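Local coordinates for protein AtxE2 (PDB 5TXC) that hydrolyses the isopeptide bond of the threaded lasso peptides astexin-2 and astexin-3, turning them into linear peptides, at residues Asp98-Asp103 against Ser157-Gly162; Pro601-Ser606 against Asn651-Trp656. All coordinates share one frame; numbering follows the deposited sequence.

Contact 1 (Asp98-Asp103 against Ser157-Gly162); sequences DAIDVD and SVKGEG
V102 and S157 meet between two neighbouring antiparallel sheets, with V102 CG1 3.1 Å from the carbonyl O of S157. The S157 hydroxyl faces along its own chain, giving a weak bond to G160 O that spans the turn. At V158 it is again the backbone that matters: its O lies 3.2 Å from V102 CG1, so two carbonyl oxygens crowd one methyl, which chi1 of -62° sets anti to the carbonyl carbon of V102. V102 is also the corner of its strand: with D103 it faces M88 in a classic beta bulge. Strand 100-104 borders the first antiparallel sheet, and 157-162 leads out of strand 150-157 of the following one, an arrangement consistent with adjacent blades of the beta-propeller in prolyl oligopeptidase relatives. K159 then runs across I100 at about a right angle. Its chain is extended until a bend at chi4 (53°), which turns NZ back to 3.5 Å from I100 CD1, while K159 CG lies 3.6 Å from the same methyl. Were I100 cut back to an alanine, both CD1 and CG2 would go, and the K159 methylenes would probably lose their apolar partner, leaving a gap beside them. E161 crosses I100 similarly, approaching its CG2 branch, though the exact placing of its carboxylate is doubtful. At G162 only backbone remains, its O 3.9 Å from V102 O.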
loop_
_atom_site.group_PDB
_atom_site.type_symbol
_atom_site.label_atom_id
_atom_site.label_comp_id
_atom_site.label_asym_id
_atom_site.label_seq_id
_atom_site.Cartn_x
_atom_site.Cartn_y
_atom_site.Cartn_z
ATOM N N ASP A 98 -14.699 21.500 16.542
ATOM C CA ASP A 98 -14.533 21.017 15.179
ATOM C C ASP A 98 -13.065 21.040 14.774
ATOM O O ASP A 98 -12.247 21.786 15.321
ATOM C CB ASP A 98 -15.289 21.887 14.174
ATOM C CG ASP A 98 -16.790 21.810 14.323
ATOM O OD1 ASP A 98 -17.302 20.836 14.920
ATOM O OD2 ASP A 98 -17.459 22.723 13.793
ATOM N N ALA A 99 -12.739 20.220 13.780
ATOM C CA ALA A 99 -11.385 20.227 13.256
ATOM C C ALA A 99 -11.111 21.547 12.545
ATOM O O ALA A 99 -12.025 22.249 12.119
ATOM C CB ALA A 99 -11.175 19.066 12.293
ATOM N N ILE A 100 -9.836 21.880 12.398
ATOM C CA ILE A 100 -9.443 23.156 11.811
ATOM C C ILE A 100 -8.396 22.905 10.742
ATOM O O ILE A 100 -7.396 22.217 10.989
ATOM C CB ILE A 100 -8.890 24.133 12.863
ATOM C CG1 ILE A 100 -10.010 24.607 13.783
ATOM C CG2 ILE A 100 -8.193 25.283 12.185
ATOM C CD1 ILE A 100 -9.497 25.383 14.958
ATOM N N ASP A 101 -8.644 23.412 9.540
ATOM C CA ASP A 101 -7.645 23.313 8.482
ATOM C C ASP A 101 -6.607 24.395 8.733
ATOM O O ASP A 101 -6.886 25.586 8.567
ATOM C CB ASP A 101 -8.280 23.428 7.092
ATOM C CG ASP A 101 -9.193 22.241 6.743
ATOM O OD1 ASP A 101 -8.892 21.108 7.152
ATOM O OD2 ASP A 101 -10.209 22.423 6.036
ATOM N N VAL A 102 -5.415 23.989 9.186
ATOM C CA VAL A 102 -4.333 24.940 9.426
ATOM C C VAL A 102 -3.486 25.152 8.193
ATOM O O VAL A 102 -2.609 26.027 8.188
ATOM C CB VAL A 102 -3.434 24.491 10.599
ATOM C CG1 VAL A 102 -4.241 24.421 11.893
ATOM C CG2 VAL A 102 -2.775 23.146 10.282
ATOM N N ASP A 103 -3.740 24.398 7.132
ATOM C CA ASP A 103 -3.123 24.651 5.844
ATOM C C ASP A 103 -3.943 23.897 4.812
ATOM O O ASP A 103 -4.597 22.901 5.141
ATOM C CB ASP A 103 -1.658 24.212 5.801
ATOM C CG ASP A 103 -0.960 24.645 4.519
ATOM O OD1 ASP A 103 -1.513 25.527 3.837
ATOM O OD2 ASP A 103 0.106 24.079 4.164
ATOM N N SER A 157 0.170 28.010 11.992
ATOM C CA SER A 157 -0.499 28.226 13.257
ATOM C C SER A 157 -1.485 27.101 13.450
ATOM O O SER A 157 -2.213 26.738 12.524
ATOM C CB SER A 157 -1.259 29.549 13.250
ATOM O OG SER A 157 -0.462 30.596 13.748
ATOM N N VAL A 158 -1.536 26.571 14.666
ATOM C CA VAL A 158 -2.453 25.470 14.923
ATOM C C VAL A 158 -3.867 25.998 15.055
ATOM O O VAL A 158 -4.824 25.223 14.982
ATOM C CB VAL A 158 -1.994 24.668 16.149
ATOM C CG1 VAL A 158 -0.638 24.054 15.834
ATOM C CG2 VAL A 158 -1.897 25.556 17.360
ATOM N N LYS A 159 -4.008 27.267 15.436
ATOM C CA LYS A 159 -5.207 28.070 15.194
ATOM C C LYS A 159 -4.752 29.510 15.366
ATOM O O LYS A 159 -4.388 29.886 16.488
ATOM C CB LYS A 159 -6.355 27.780 16.163
ATOM C CG LYS A 159 -7.694 28.436 15.730
ATOM C CD LYS A 159 -8.716 28.282 16.879
ATOM C CE LYS A 159 -10.011 29.047 16.640
ATOM N NZ LYS A 159 -10.611 28.705 15.318
ATOM N N GLY A 160 -4.893 30.326 14.307
ATOM C CA GLY A 160 -4.527 31.740 14.224
ATOM C C GLY A 160 -3.965 31.930 12.827
ATOM O O GLY A 160 -2.916 32.548 12.613
ATOM N N GLU A 161 -4.724 31.408 11.865
ATOM C CA GLU A 161 -4.163 30.583 10.809
ATOM C C GLU A 161 -3.161 31.295 9.921
ATOM O O GLU A 161 -3.280 32.496 9.667
ATOM C CB GLU A 161 -5.286 29.979 9.970
ATOM C CG GLU A 161 -6.404 29.372 10.764
ATOM C CD GLU A 161 -5.967 28.620 12.010
ATOM O OE1 GLU A 161 -6.764 28.615 12.960
ATOM O OE2 GLU A 161 -4.872 28.020 12.056
ATOM N N GLY A 162 -2.185 30.526 9.432
ATOM C CA GLY A 162 -1.017 31.041 8.756
ATOM C C GLY A 162 -0.362 30.010 7.864
ATOM O O GLY A 162 -0.044 28.919 8.326
#

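Contact 2 (Pro601-Ser606 against Asn651-Trp656); sequences PLLIQS and NRTIDW
L603 and W656 carry the apolar half of this contact through a CH-pi interaction. L603 CB sits over one face of the indole, 3.6 Å from the centroid of the five-membered ring and 17° off its normal; the two side chains point opposite ways as they pass, and L603 CD2 lies 3.9 Å from W656 CG. With CG anti to the backbone N (chi1 -176°), W656 sends its ring from the helix to the strand, and the ring's edge meets the backbone at the start of 601-606, with P601 C 3.7 Å from W656 CZ2. W660 and W678 add edge-to-face contacts to the same indole, and its NE1 makes a weak hydrogen bond to A546 O.

The polar half belongs to Q605, R652 and T653. Q605 NE2 gives a weak, bent hydrogen bond to T653 OG1 (2.8 Å, 119° at the hydrogen); the same NE2 is also hydrogen-bonded to V649 O, one turn back in the helix. Q605 OE1 is hydrogen-bonded to the hydroxyl of Y633; it also lies at the guanidinium edge of R652, 3.5 Å from R652 NE, with the amide and guanidinium planes nearly perpendicular.

Strand 602-606 and helix 651-656 run antiparallel, their axes 10.3 Å apart, in the layered packing of an alpha/beta-hydrolase domain, where helix 643-662 covers the central sheet. The buried Q605 amide has a partner at its O and two at its N, which probably fixes its rotation and meets its polar needs inside the strand-helix interface.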
loop_
_atom_site.group_PDB
_atom_site.type_symbol
_atom_site.label_atom_id
_atom_site.label_comp_id
_atom_site.label_asym_id
_atom_site.label_seq_id
_atom_site.Cartn_x
_atom_site.Cartn_y
_atom_site.Cartn_z
ATOM N N PRO A 601 -10.085 -12.851 -22.623
ATOM C CA PRO A 601 -9.932 -11.425 -22.969
ATOM C C PRO A 601 -9.133 -10.659 -21.915
ATOM O O PRO A 601 -9.397 -10.772 -20.713
ATOM C CB PRO A 601 -11.383 -10.922 -23.035
ATOM C CG PRO A 601 -12.208 -12.106 -23.235
ATOM C CD PRO A 601 -11.495 -13.267 -22.594
ATOM N N LEU A 602 -8.151 -9.863 -22.353
ATOM C CA LEU A 602 -7.264 -9.195 -21.400
ATOM C C LEU A 602 -7.208 -7.710 -21.698
ATOM O O LEU A 602 -6.866 -7.313 -22.817
ATOM C CB LEU A 602 -5.858 -9.779 -21.432
ATOM C CG LEU A 602 -4.886 -9.024 -20.510
ATOM C CD1 LEU A 602 -5.384 -9.194 -19.122
ATOM C CD2 LEU A 602 -3.441 -9.523 -20.593
ATOM N N LEU A 603 -7.521 -6.893 -20.690
ATOM C CA LEU A 603 -7.365 -5.441 -20.741
ATOM C C LEU A 603 -6.161 -5.023 -19.909
ATOM O O LEU A 603 -6.028 -5.430 -18.754
ATOM C CB LEU A 603 -8.623 -4.751 -20.231
ATOM C CG LEU A 603 -8.640 -3.231 -20.086
ATOM C CD1 LEU A 603 -8.665 -2.486 -21.439
ATOM C CD2 LEU A 603 -9.783 -2.806 -19.174
ATOM N N ILE A 604 -5.271 -4.232 -20.497
ATOM C CA ILE A 604 -4.084 -3.742 -19.813
ATOM C C ILE A 604 -4.181 -2.230 -19.702
ATOM O O ILE A 604 -4.122 -1.529 -20.716
ATOM C CB ILE A 604 -2.779 -4.141 -20.518
ATOM C CG1 ILE A 604 -2.622 -5.650 -20.584
ATOM C CG2 ILE A 604 -1.572 -3.615 -19.748
ATOM C CD1 ILE A 604 -1.650 -6.063 -21.627
ATOM N N GLN A 605 -4.279 -1.727 -18.465
ATOM C CA GLN A 605 -4.402 -0.296 -18.190
ATOM C C GLN A 605 -3.077 0.127 -17.568
ATOM O O GLN A 605 -2.870 -0.033 -16.361
ATOM C CB GLN A 605 -5.583 -0.012 -17.268
ATOM C CG GLN A 605 -6.918 -0.532 -17.780
ATOM C CD GLN A 605 -8.082 0.391 -17.458
ATOM O OE1 GLN A 605 -8.092 1.553 -17.876
ATOM N NE2 GLN A 605 -9.091 -0.131 -16.756
ATOM N N SER A 606 -2.166 0.645 -18.393
ATOM C CA SER A 606 -0.760 0.730 -18.023
ATOM C C SER A 606 -0.283 2.167 -17.898
ATOM O O SER A 606 -0.629 3.020 -18.718
ATOM C CB SER A 606 0.120 0.006 -19.025
ATOM O OG SER A 606 1.468 0.201 -18.672
ATOM N N ASN A 651 -13.755 3.097 -14.477
ATOM C CA ASN A 651 -14.891 3.012 -15.395
ATOM C C ASN A 651 -14.629 2.009 -16.524
ATOM O O ASN A 651 -15.502 1.197 -16.878
ATOM C CB ASN A 651 -15.169 4.388 -15.995
ATOM C CG ASN A 651 -16.018 5.265 -15.104
ATOM O OD1 ASN A 651 -17.001 4.815 -14.523
ATOM N ND2 ASN A 651 -15.647 6.540 -15.010
ATOM N N ARG A 652 -13.441 2.064 -17.120
ATOM C CA ARG A 652 -13.133 1.126 -18.189
ATOM C C ARG A 652 -13.188 -0.313 -17.687
ATOM O O ARG A 652 -13.673 -1.214 -18.391
ATOM C CB ARG A 652 -11.771 1.466 -18.777
ATOM C CG ARG A 652 -11.595 1.041 -20.226
ATOM C CD ARG A 652 -10.214 1.444 -20.793
ATOM N NE ARG A 652 -9.830 2.847 -20.572
ATOM C CZ ARG A 652 -9.969 3.740 -21.530
ATOM N NH1 ARG A 652 -10.471 3.336 -22.675
ATOM N NH2 ARG A 652 -9.635 5.002 -21.366
ATOM N N THR A 653 -12.735 -0.537 -16.452
ATOM C CA THR A 653 -12.711 -1.880 -15.889
ATOM C C THR A 653 -14.124 -2.374 -15.625
ATOM O O THR A 653 -14.433 -3.536 -15.884
ATOM C CB THR A 653 -11.847 -1.885 -14.621
ATOM O OG1 THR A 653 -10.477 -1.789 -15.015
ATOM C CG2 THR A 653 -12.030 -3.143 -13.799
ATOM N N ILE A 654 -15.001 -1.502 -15.133
ATOM C CA ILE A 654 -16.402 -1.874 -14.997
ATOM C C ILE A 654 -17.012 -2.151 -16.365
ATOM O O ILE A 654 -17.684 -3.166 -16.558
ATOM C CB ILE A 654 -17.188 -0.798 -14.225
ATOM C CG1 ILE A 654 -16.796 -0.858 -12.747
ATOM C CG2 ILE A 654 -18.705 -1.018 -14.370
ATOM C CD1 ILE A 654 -17.213 0.308 -11.951
ATOM N N ASP A 655 -16.779 -1.263 -17.340
ATOM C CA ASP A 655 -17.296 -1.506 -18.689
ATOM C C ASP A 655 -16.771 -2.826 -19.243
ATOM O O ASP A 655 -17.522 -3.588 -19.867
ATOM C CB ASP A 655 -16.918 -0.365 -19.633
ATOM C CG ASP A 655 -17.628 0.921 -19.306
ATOM O OD1 ASP A 655 -18.595 0.882 -18.518
ATOM O OD2 ASP A 655 -17.204 1.980 -19.815
ATOM N N TRP A 656 -15.480 -3.099 -19.038
ATOM C CA TRP A 656 -14.865 -4.317 -19.568
ATOM C C TRP A 656 -15.574 -5.564 -19.061
ATOM O O TRP A 656 -15.967 -6.430 -19.848
ATOM C CB TRP A 656 -13.386 -4.337 -19.198
ATOM C CG TRP A 656 -12.551 -5.460 -19.732
ATOM C CD1 TRP A 656 -12.072 -6.514 -19.026
ATOM C CD2 TRP A 656 -12.031 -5.600 -21.066
ATOM N NE1 TRP A 656 -11.299 -7.319 -19.834
ATOM C CE2 TRP A 656 -11.261 -6.785 -21.091
ATOM C CE3 TRP A 656 -12.149 -4.843 -22.244
ATOM C CZ2 TRP A 656 -10.605 -7.232 -22.240
ATOM C CZ3 TRP A 656 -11.493 -5.289 -23.395
ATOM C CH2 TRP A 656 -10.735 -6.472 -23.378
#

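The two contacts sit in different halves of the protein, with centres 42 Å apart and nearest atoms about 27 Å apart, sharing no strand, helix or sheet. Contact 1 closes along the chain before contact 2 opens. It joins two successive antiparallel sheets at the surface of the probable propeller, away from the annotated sites. Contact 2 is buried in the hydrolase domain, on the eight-stranded mixed sheet; the chain between its segments carries E610 and H638, the probable charge-relay partners of the nucleophile. Together they are consistent with the two-domain build of the prolyl oligopeptidase family, with packing between neighbouring sheets, probably propeller blades, in one part and helix-on-sheet packing around the catalytic framework in the other.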